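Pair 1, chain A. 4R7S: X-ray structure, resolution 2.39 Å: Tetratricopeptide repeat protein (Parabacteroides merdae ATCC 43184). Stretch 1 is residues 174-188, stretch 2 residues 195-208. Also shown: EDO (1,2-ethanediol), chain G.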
# COMPACT_ATOMS: atom_id res chain seq x y z
N PRO A 174 -8.92 15.66 -14.34
CA PRO A 174 -10.14 16.07 -13.60
C PRO A 174 -11.14 14.96 -13.26
O PRO A 174 -12.10 15.23 -12.53
CB PRO A 174 -10.79 17.12 -14.52
CG PRO A 174 -10.21 16.91 -15.84
CD PRO A 174 -8.83 16.36 -15.65
N ARG A 175 -10.91 13.73 -13.73
CA ARG A 175 -11.81 12.62 -13.45
C ARG A 175 -11.09 11.48 -12.73
O ARG A 175 -11.67 10.42 -12.56
CB ARG A 175 -12.50 12.14 -14.73
CG ARG A 175 -13.64 13.05 -15.15
CD ARG A 175 -14.46 12.45 -16.28
NE ARG A 175 -15.88 12.78 -16.14
CZ ARG A 175 -16.83 11.91 -15.79
NH1 ARG A 175 -16.53 10.64 -15.56
NH2 ARG A 175 -18.09 12.32 -15.67
N ASP A 176 -9.84 11.71 -12.26
CA ASP A 176 -9.12 10.73 -11.45
C ASP A 176 -9.61 10.97 -10.01
O ASP A 176 -9.00 11.71 -9.23
CB ASP A 176 -7.59 10.86 -11.62
CG ASP A 176 -6.74 9.88 -10.80
OD1 ASP A 176 -7.31 8.90 -10.25
OD2 ASP A 176 -5.50 10.08 -10.74
N TRP A 177 -10.75 10.37 -9.70
CA TRP A 177 -11.49 10.54 -8.46
C TRP A 177 -10.66 10.34 -7.16
O TRP A 177 -10.89 11.10 -6.21
CB TRP A 177 -12.73 9.65 -8.45
CG TRP A 177 -13.58 9.80 -9.70
CD1 TRP A 177 -13.88 8.83 -10.60
CD2 TRP A 177 -14.16 11.02 -10.21
NE1 TRP A 177 -14.66 9.34 -11.61
CE2 TRP A 177 -14.84 10.69 -11.40
CE3 TRP A 177 -14.22 12.34 -9.75
CZ2 TRP A 177 -15.53 11.64 -12.16
CZ3 TRP A 177 -14.93 13.28 -10.48
CH2 TRP A 177 -15.57 12.93 -11.68
N ILE A 178 -9.69 9.44 -7.13
CA ILE A 178 -8.88 9.19 -5.92
C ILE A 178 -8.05 10.43 -5.50
O ILE A 178 -7.58 10.52 -4.36
CB ILE A 178 -7.99 7.92 -6.12
CG1 ILE A 178 -7.71 7.19 -4.81
CG2 ILE A 178 -6.71 8.18 -6.91
CD1 ILE A 178 -8.98 6.57 -4.12
N LEU A 179 -7.89 11.38 -6.42
CA LEU A 179 -7.20 12.63 -6.13
C LEU A 179 -8.09 13.52 -5.25
O LEU A 179 -7.58 14.23 -4.39
CB LEU A 179 -6.81 13.36 -7.42
CG LEU A 179 -5.81 12.68 -8.35
CD1 LEU A 179 -5.71 13.45 -9.66
CD2 LEU A 179 -4.44 12.56 -7.71
N TYR A 180 -9.41 13.48 -5.47
CA TYR A 180 -10.39 14.26 -4.72
C TYR A 180 -10.46 13.76 -3.27
O TYR A 180 -10.73 14.55 -2.37
CB TYR A 180 -11.77 14.19 -5.37
CG TYR A 180 -11.89 14.92 -6.68
CD1 TYR A 180 -11.52 14.30 -7.88
CD2 TYR A 180 -12.42 16.20 -6.75
CE1 TYR A 180 -11.65 14.96 -9.10
CE2 TYR A 180 -12.57 16.87 -7.97
CZ TYR A 180 -12.17 16.24 -9.15
OH TYR A 180 -12.29 16.88 -10.36
N GLU A 181 -10.18 12.47 -3.06
CA GLU A 181 -10.11 11.81 -1.76
C GLU A 181 -8.90 12.33 -0.96
O GLU A 181 -9.01 12.54 0.26
CB GLU A 181 -10.04 10.28 -1.91
CG GLU A 181 -11.34 9.66 -2.41
CD GLU A 181 -11.62 8.23 -1.99
OE1 GLU A 181 -10.83 7.67 -1.19
OE2 GLU A 181 -12.65 7.67 -2.44
N GLY A 182 -7.80 12.55 -1.65
CA GLY A 182 -6.57 13.09 -1.07
C GLY A 182 -6.75 14.56 -0.72
O GLY A 182 -6.43 14.98 0.39
N ARG A 183 -7.32 15.33 -1.66
CA ARG A 183 -7.58 16.75 -1.44
C ARG A 183 -8.60 16.94 -0.32
O ARG A 183 -8.40 17.84 0.50
CB ARG A 183 -8.05 17.46 -2.73
CG ARG A 183 -7.99 18.97 -2.57
CD ARG A 183 -8.17 19.71 -3.88
NE ARG A 183 -9.53 19.57 -4.35
CZ ARG A 183 -9.95 20.05 -5.51
NH1 ARG A 183 -9.13 20.72 -6.30
NH2 ARG A 183 -11.22 19.88 -5.88
N ALA A 184 -9.69 16.12 -0.28
CA ALA A 184 -10.70 16.21 0.79
C ALA A 184 -10.04 16.01 2.17
O ALA A 184 -10.32 16.75 3.10
CB ALA A 184 -11.82 15.20 0.59
N ASP A 185 -9.11 15.04 2.27
CA ASP A 185 -8.41 14.73 3.51
C ASP A 185 -7.56 15.92 3.93
O ASP A 185 -7.48 16.21 5.13
CB ASP A 185 -7.55 13.46 3.39
CG ASP A 185 -7.05 12.95 4.74
OD1 ASP A 185 -7.90 12.58 5.58
OD2 ASP A 185 -5.82 12.98 4.97
N LEU A 186 -6.96 16.61 2.96
CA LEU A 186 -6.17 17.81 3.21
C LEU A 186 -7.07 18.91 3.76
O LEU A 186 -6.71 19.56 4.74
CB LEU A 186 -5.46 18.30 1.94
CG LEU A 186 -4.96 19.75 1.98
CD1 LEU A 186 -3.75 19.90 2.87
CD2 LEU A 186 -4.62 20.21 0.62
N TYR A 187 -8.25 19.11 3.12
CA TYR A 187 -9.19 20.13 3.56
C TYR A 187 -9.69 19.85 4.98
O TYR A 187 -9.77 20.78 5.79
CB TYR A 187 -10.34 20.27 2.57
CG TYR A 187 -9.95 20.94 1.27
CD1 TYR A 187 -9.04 22.01 1.26
CD2 TYR A 187 -10.57 20.60 0.07
CE1 TYR A 187 -8.72 22.67 0.07
CE2 TYR A 187 -10.26 21.26 -1.12
CZ TYR A 187 -9.33 22.28 -1.12
OH TYR A 187 -9.02 22.93 -2.29
N PHE A 188 -9.93 18.58 5.32
CA PHE A 188 -10.36 18.23 6.67
C PHE A 188 -9.26 18.56 7.66
O PHE A 188 -9.53 19.21 8.66
CB PHE A 188 -10.77 16.77 6.76
CG PHE A 188 -11.05 16.28 8.17
CD1 PHE A 188 -12.25 16.56 8.79
CD2 PHE A 188 -10.13 15.48 8.84
CE1 PHE A 188 -12.53 16.07 10.07
CE2 PHE A 188 -10.39 15.02 10.12
CZ PHE A 188 -11.59 15.31 10.73
N ARG A 195 -15.62 22.74 2.57
CA ARG A 195 -14.86 22.57 1.32
C ARG A 195 -14.55 21.08 1.07
O ARG A 195 -14.66 20.63 -0.08
CB ARG A 195 -13.57 23.39 1.30
CG ARG A 195 -13.03 23.54 -0.14
CD ARG A 195 -12.02 24.65 -0.28
NE ARG A 195 -11.57 24.79 -1.66
CZ ARG A 195 -12.07 25.65 -2.55
NH1 ARG A 195 -13.04 26.48 -2.21
NH2 ARG A 195 -11.58 25.69 -3.78
N ALA A 196 -14.17 20.34 2.15
CA ALA A 196 -13.88 18.92 2.10
C ALA A 196 -15.09 18.14 1.62
O ALA A 196 -14.96 17.26 0.76
CB ALA A 196 -13.46 18.43 3.48
N MSE A 197 -16.29 18.52 2.13
CA MSE A 197 -17.56 17.87 1.78
C MSE A 197 -17.89 18.03 0.31
O MSE A 197 -18.46 17.11 -0.27
CB MSE A 197 -18.72 18.40 2.62
CG MSE A 197 -18.74 17.84 4.04
SE MSE A 197 -18.91 15.87 4.12
CE MSE A 197 -20.15 15.52 2.34
N ALA A 198 -17.53 19.18 -0.29
CA ALA A 198 -17.74 19.44 -1.70
C ALA A 198 -16.99 18.39 -2.51
O ALA A 198 -17.59 17.75 -3.37
CB ALA A 198 -17.26 20.85 -2.06
N ASP A 199 -15.70 18.15 -2.17
CA ASP A 199 -14.85 17.11 -2.80
C ASP A 199 -15.40 15.72 -2.55
O ASP A 199 -15.47 14.92 -3.50
CB ASP A 199 -13.40 17.19 -2.30
CG ASP A 199 -12.50 18.14 -3.08
OD1 ASP A 199 -12.94 18.69 -4.11
OD2 ASP A 199 -11.34 18.31 -2.68
N ILE A 200 -15.83 15.43 -1.29
CA ILE A 200 -16.40 14.14 -0.91
C ILE A 200 -17.68 13.85 -1.73
O ILE A 200 -17.84 12.75 -2.26
CB ILE A 200 -16.64 14.10 0.61
CG1 ILE A 200 -15.28 14.00 1.35
CG2 ILE A 200 -17.59 12.94 1.03
CD1 ILE A 200 -15.35 14.15 2.88
N GLU A 201 -18.54 14.86 -1.89
CA GLU A 201 -19.80 14.80 -2.64
C GLU A 201 -19.54 14.44 -4.10
O GLU A 201 -20.35 13.74 -4.71
CB GLU A 201 -20.52 16.16 -2.54
CG GLU A 201 -21.90 16.22 -3.20
CD GLU A 201 -22.96 15.25 -2.71
OE1 GLU A 201 -23.01 14.97 -1.49
OE2 GLU A 201 -23.74 14.77 -3.56
N LYS A 202 -18.42 14.94 -4.66
CA LYS A 202 -18.05 14.70 -6.04
C LYS A 202 -17.76 13.21 -6.26
O LYS A 202 -18.24 12.64 -7.23
CB LYS A 202 -16.85 15.59 -6.46
CG LYS A 202 -16.58 15.57 -7.96
CD LYS A 202 -16.32 16.96 -8.53
CE LYS A 202 -16.27 16.95 -10.05
NZ LYS A 202 -17.60 16.69 -10.68
N VAL A 203 -17.01 12.59 -5.35
CA VAL A 203 -16.61 11.19 -5.43
C VAL A 203 -17.85 10.29 -5.26
O VAL A 203 -18.01 9.31 -6.00
CB VAL A 203 -15.54 10.85 -4.37
CG1 VAL A 203 -15.00 9.43 -4.57
CG2 VAL A 203 -14.41 11.86 -4.41
N PHE A 204 -18.70 10.63 -4.29
CA PHE A 204 -19.91 9.87 -4.00
C PHE A 204 -20.86 9.92 -5.17
O PHE A 204 -21.47 8.90 -5.46
CB PHE A 204 -20.59 10.39 -2.73
CG PHE A 204 -20.18 9.68 -1.46
CD1 PHE A 204 -19.08 10.11 -0.73
CD2 PHE A 204 -20.91 8.59 -0.98
CE1 PHE A 204 -18.70 9.44 0.44
CE2 PHE A 204 -20.53 7.94 0.19
CZ PHE A 204 -19.42 8.37 0.89
N THR A 205 -20.94 11.06 -5.88
CA THR A 205 -21.86 11.22 -7.01
C THR A 205 -21.36 10.51 -8.29
O THR A 205 -22.17 9.93 -9.02
CB THR A 205 -22.10 12.73 -7.27
OG1 THR A 205 -22.42 13.37 -6.03
CG2 THR A 205 -23.23 13.00 -8.29
N GLU A 206 -20.05 10.56 -8.54
CA GLU A 206 -19.43 10.08 -9.78
C GLU A 206 -18.70 8.74 -9.71
O GLU A 206 -18.33 8.22 -10.76
CB GLU A 206 -18.41 11.12 -10.25
CG GLU A 206 -18.98 12.51 -10.50
CD GLU A 206 -19.63 12.76 -11.85
OE1 GLU A 206 -19.66 11.84 -12.70
OE2 GLU A 206 -20.11 13.90 -12.04
N SER A 207 -18.44 8.21 -8.52
CA SER A 207 -17.63 7.00 -8.39
C SER A 207 -18.10 6.13 -7.18
O SER A 207 -19.24 6.25 -6.72
CB SER A 207 -16.16 7.42 -8.26
OG SER A 207 -15.23 6.40 -7.96
N GLU A 208 -17.23 5.21 -6.72
CA GLU A 208 -17.45 4.30 -5.60
C GLU A 208 -16.38 4.65 -4.53
O GLU A 208 -15.19 4.36 -4.72
CB GLU A 208 -17.40 2.83 -6.05
C1 EDO G . -25.09 18.46 -5.40
O1 EDO G . -23.80 18.81 -5.91
C2 EDO G . -25.51 17.06 -5.88
O2 EDO G . -24.49 16.10 -5.70
O HOH W 1 -18.55 8.90 -13.79

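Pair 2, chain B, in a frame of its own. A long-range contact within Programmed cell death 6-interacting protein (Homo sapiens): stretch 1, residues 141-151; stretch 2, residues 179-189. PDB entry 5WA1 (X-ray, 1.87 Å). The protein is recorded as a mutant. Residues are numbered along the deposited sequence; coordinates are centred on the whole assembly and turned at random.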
# COMPACT_ATOMS: atom_id res chain seq x y z
N LYS B 141 -15.46 11.35 3.09
CA LYS B 141 -14.03 11.40 3.40
C LYS B 141 -13.40 10.01 3.37
O LYS B 141 -12.31 9.83 2.80
CB LYS B 141 -13.81 12.02 4.79
CG LYS B 141 -14.07 13.50 4.90
CD LYS B 141 -14.17 13.92 6.37
CE LYS B 141 -13.01 13.38 7.19
NZ LYS B 141 -13.23 13.57 8.65
N SER B 142 -14.04 9.03 4.00
CA SER B 142 -13.44 7.71 4.12
C SER B 142 -13.30 7.04 2.76
O SER B 142 -12.28 6.39 2.49
CB SER B 142 -14.28 6.82 5.05
OG SER B 142 -14.19 7.27 6.38
N CYS B 143 -14.32 7.15 1.92
CA CYS B 143 -14.27 6.53 0.60
C CYS B 143 -13.30 7.26 -0.32
O CYS B 143 -12.61 6.63 -1.12
CB CYS B 143 -15.67 6.50 -0.02
SG CYS B 143 -16.87 5.56 0.92
N VAL B 144 -13.26 8.59 -0.22
CA VAL B 144 -12.29 9.35 -1.01
C VAL B 144 -10.87 9.00 -0.59
O VAL B 144 -9.99 8.80 -1.44
CB VAL B 144 -12.58 10.86 -0.90
CG1 VAL B 144 -11.40 11.68 -1.38
CG2 VAL B 144 -13.80 11.20 -1.71
N LEU B 145 -10.62 8.90 0.72
CA LEU B 145 -9.28 8.53 1.15
C LEU B 145 -8.93 7.11 0.72
O LEU B 145 -7.76 6.82 0.43
CB LEU B 145 -9.14 8.67 2.67
CG LEU B 145 -7.72 8.41 3.19
CD1 LEU B 145 -6.71 9.29 2.45
CD2 LEU B 145 -7.63 8.61 4.70
N PHE B 146 -9.92 6.22 0.66
CA PHE B 146 -9.70 4.88 0.12
C PHE B 146 -9.18 4.95 -1.31
O PHE B 146 -8.25 4.24 -1.69
CB PHE B 146 -11.00 4.08 0.17
CG PHE B 146 -10.84 2.62 -0.22
CD1 PHE B 146 -10.87 2.24 -1.56
CD2 PHE B 146 -10.67 1.65 0.75
CE1 PHE B 146 -10.71 0.92 -1.92
CE2 PHE B 146 -10.52 0.31 0.40
CZ PHE B 146 -10.54 -0.05 -0.94
N ASN B 147 -9.80 5.80 -2.14
CA ASN B 147 -9.39 5.89 -3.54
C ASN B 147 -8.04 6.57 -3.68
O ASN B 147 -7.30 6.25 -4.61
CB ASN B 147 -10.47 6.61 -4.36
CG ASN B 147 -11.64 5.70 -4.70
OD1 ASN B 147 -11.76 4.62 -4.14
ND2 ASN B 147 -12.49 6.14 -5.63
N CYS B 148 -7.70 7.51 -2.79
CA CYS B 148 -6.34 8.05 -2.79
C CYS B 148 -5.34 6.93 -2.58
O CYS B 148 -4.37 6.79 -3.34
CB CYS B 148 -6.17 9.11 -1.70
SG CYS B 148 -7.20 10.59 -1.88
N ALA B 149 -5.56 6.12 -1.55
CA ALA B 149 -4.67 5.00 -1.26
C ALA B 149 -4.64 4.00 -2.41
O ALA B 149 -3.57 3.54 -2.82
CB ALA B 149 -5.10 4.32 0.04
N ALA B 150 -5.82 3.66 -2.95
CA ALA B 150 -5.90 2.69 -4.04
C ALA B 150 -5.19 3.20 -5.28
O ALA B 150 -4.41 2.47 -5.91
CB ALA B 150 -7.37 2.39 -4.34
N LEU B 151 -5.45 4.45 -5.68
CA LEU B 151 -4.77 4.98 -6.85
C LEU B 151 -3.27 5.07 -6.61
O LEU B 151 -2.47 4.77 -7.51
CB LEU B 151 -5.37 6.35 -7.23
CG LEU B 151 -4.78 6.98 -8.49
CD1 LEU B 151 -5.00 6.09 -9.70
CD2 LEU B 151 -5.33 8.38 -8.77
N GLY B 179 -0.36 4.26 5.05
CA GLY B 179 -0.83 5.17 6.07
C GLY B 179 -2.26 5.61 5.87
O GLY B 179 -2.98 5.87 6.84
N ALA B 180 -2.70 5.69 4.61
CA ALA B 180 -4.07 6.12 4.35
C ALA B 180 -5.07 5.01 4.66
O ALA B 180 -6.12 5.27 5.25
CB ALA B 180 -4.22 6.59 2.90
N PHE B 181 -4.75 3.76 4.28
CA PHE B 181 -5.61 2.65 4.70
C PHE B 181 -5.65 2.54 6.21
O PHE B 181 -6.70 2.25 6.79
CB PHE B 181 -5.11 1.32 4.10
CG PHE B 181 -5.37 1.18 2.62
CD1 PHE B 181 -6.63 1.42 2.09
CD2 PHE B 181 -4.34 0.79 1.76
CE1 PHE B 181 -6.87 1.28 0.73
CE2 PHE B 181 -4.57 0.66 0.40
CZ PHE B 181 -5.83 0.89 -0.12
N LEU B 182 -4.51 2.80 6.87
CA LEU B 182 -4.48 2.72 8.33
C LEU B 182 -5.28 3.85 8.96
O LEU B 182 -5.93 3.64 10.00
CB LEU B 182 -3.03 2.77 8.82
CG LEU B 182 -2.89 2.56 10.32
CD1 LEU B 182 -3.39 1.18 10.69
CD2 LEU B 182 -1.45 2.76 10.73
N HIS B 183 -5.25 5.04 8.37
CA HIS B 183 -6.09 6.13 8.87
C HIS B 183 -7.57 5.77 8.76
O HIS B 183 -8.36 6.07 9.66
CB HIS B 183 -5.79 7.42 8.12
CG HIS B 183 -6.40 8.63 8.76
ND1 HIS B 183 -7.46 9.32 8.20
CD2 HIS B 183 -6.10 9.28 9.90
CE1 HIS B 183 -7.79 10.33 8.97
NE2 HIS B 183 -6.98 10.34 10.02
N ILE B 184 -7.96 5.12 7.66
CA ILE B 184 -9.35 4.69 7.53
C ILE B 184 -9.69 3.68 8.61
O ILE B 184 -10.77 3.73 9.21
CB ILE B 184 -9.62 4.13 6.12
CG1 ILE B 184 -9.30 5.17 5.05
CG2 ILE B 184 -11.08 3.68 5.99
CD1 ILE B 184 -9.48 4.66 3.66
N LYS B 185 -8.78 2.74 8.87
CA LYS B 185 -9.02 1.73 9.90
C LYS B 185 -9.36 2.37 11.24
O LYS B 185 -10.30 1.94 11.93
CB LYS B 185 -7.79 0.82 10.04
CG LYS B 185 -7.89 -0.18 11.18
CD LYS B 185 -6.67 -1.06 11.27
CE LYS B 185 -6.76 -2.00 12.46
NZ LYS B 185 -5.48 -2.68 12.73
N GLU B 186 -8.64 3.43 11.61
CA GLU B 186 -8.77 4.02 12.93
C GLU B 186 -9.93 5.01 13.05
O GLU B 186 -10.28 5.39 14.17
CB GLU B 186 -7.46 4.71 13.30
CG GLU B 186 -6.28 3.76 13.37
CD GLU B 186 -4.95 4.48 13.51
OE1 GLU B 186 -4.80 5.58 12.93
OE2 GLU B 186 -4.05 3.94 14.19
N THR B 187 -10.54 5.42 11.94
CA THR B 187 -11.53 6.49 11.99
C THR B 187 -12.87 6.14 11.36
O THR B 187 -13.84 6.86 11.61
CB THR B 187 -10.99 7.75 11.29
OG1 THR B 187 -10.74 7.47 9.91
CG2 THR B 187 -9.69 8.22 11.95
N VAL B 188 -12.96 5.07 10.57
CA VAL B 188 -14.16 4.84 9.77
C VAL B 188 -15.38 4.59 10.65
O VAL B 188 -16.50 4.98 10.29
CB VAL B 188 -13.92 3.68 8.78
CG1 VAL B 188 -13.69 2.37 9.53
CG2 VAL B 188 -15.07 3.55 7.79
N LEU B 189 -15.20 3.96 11.82
CA LEU B 189 -16.36 3.57 12.62
C LEU B 189 -17.03 4.78 13.27
O LEU B 189 -18.26 4.92 13.22
CB LEU B 189 -15.94 2.55 13.68
CG LEU B 189 -15.57 1.19 13.08
CD1 LEU B 189 -15.39 0.13 14.16
CD2 LEU B 189 -16.63 0.76 12.06
O HOH W 2 -11.73 7.88 6.93

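Both pairs are two helices packed antiparallel, their directions 161° apart in pair 1 and 157° in pair 2, and the central backbones superpose to 0.5 Å. The axes approach to 8.1 Å in pair 1 and 8.8 Å in pair 2. The same frame carries very different chemistry: a salt bridge onto a buried aspartate in pair 1, and a contact in pair 2 with no hydrogen bond directly between the helices.

The fixed point is an alanine. Ala A184 matches Ala B149, and both point toward the partner helix. Here the facing side chain comes close, with Ala A184 CB 3.8 Å from Asp A199 CB in pair 1. Asp A199 sits as a knob among Tyr A180, Arg A183, Ala A184 and Tyr A187. Its charge is met within the hole: Arg A183 NE donates to Asp A199 OD2 at 2.8 Å and Arg A183 NH2 to Asp A199 OD1 at 2.7 Å, both nearly straight, so the guanidinium offers its edge to the carboxylate. In pair 2 the positions of Asp A199 and Arg A183 are held by Ala B180 and Cys B148. With no carboxylate to satisfy, methyl meets methyl, Ala B149 CB lying 3.8 Å from Ala B180 CB.

One residue along, Ile A200 matches Phe B181. The isoleucine reaches the alanine with CG1, 3.7 Å from Ala A184 CB. The phenylalanine lays its ring face against the methyl, Ala B149 CB standing 3.5 Å from the Phe B181 ring centroid, and turns its edge to the face of Phe B146. The latter takes the position of Glu A181.

Val A203 and Ile B184 are a close match in shape, their side-chain centres 0.5 Å apart. Val A203 CG2 packs 3.6 Å from Tyr A180 CB; Ile B184 CG1 lies 3.8 Å from CD2 of Leu B145, which holds the position of Tyr A180. Beside them, Lys A202 lies over one face of the Tyr A180 ring, whereas the matching His B183 meets Leu B145 CD2 with its ring edge and leaves ND1 buried without a partner.

Toward the start of stretch 1, the large Trp A177 takes Glu A206 CB over its face, 3.7 Å from the centroid of its six-membered ring. Ser B142 and Thr B187 hold these positions in pair 2, and water 2 spans them, 2.6 Å from Ser B142 OG and 3.2 Å from Thr B187 OG1.

The rule to draw is that both pairs keep an alanine facing the partner helix at the matched position, while the positions around it carry a salt bridge in one pair and mostly apolar packing in the other.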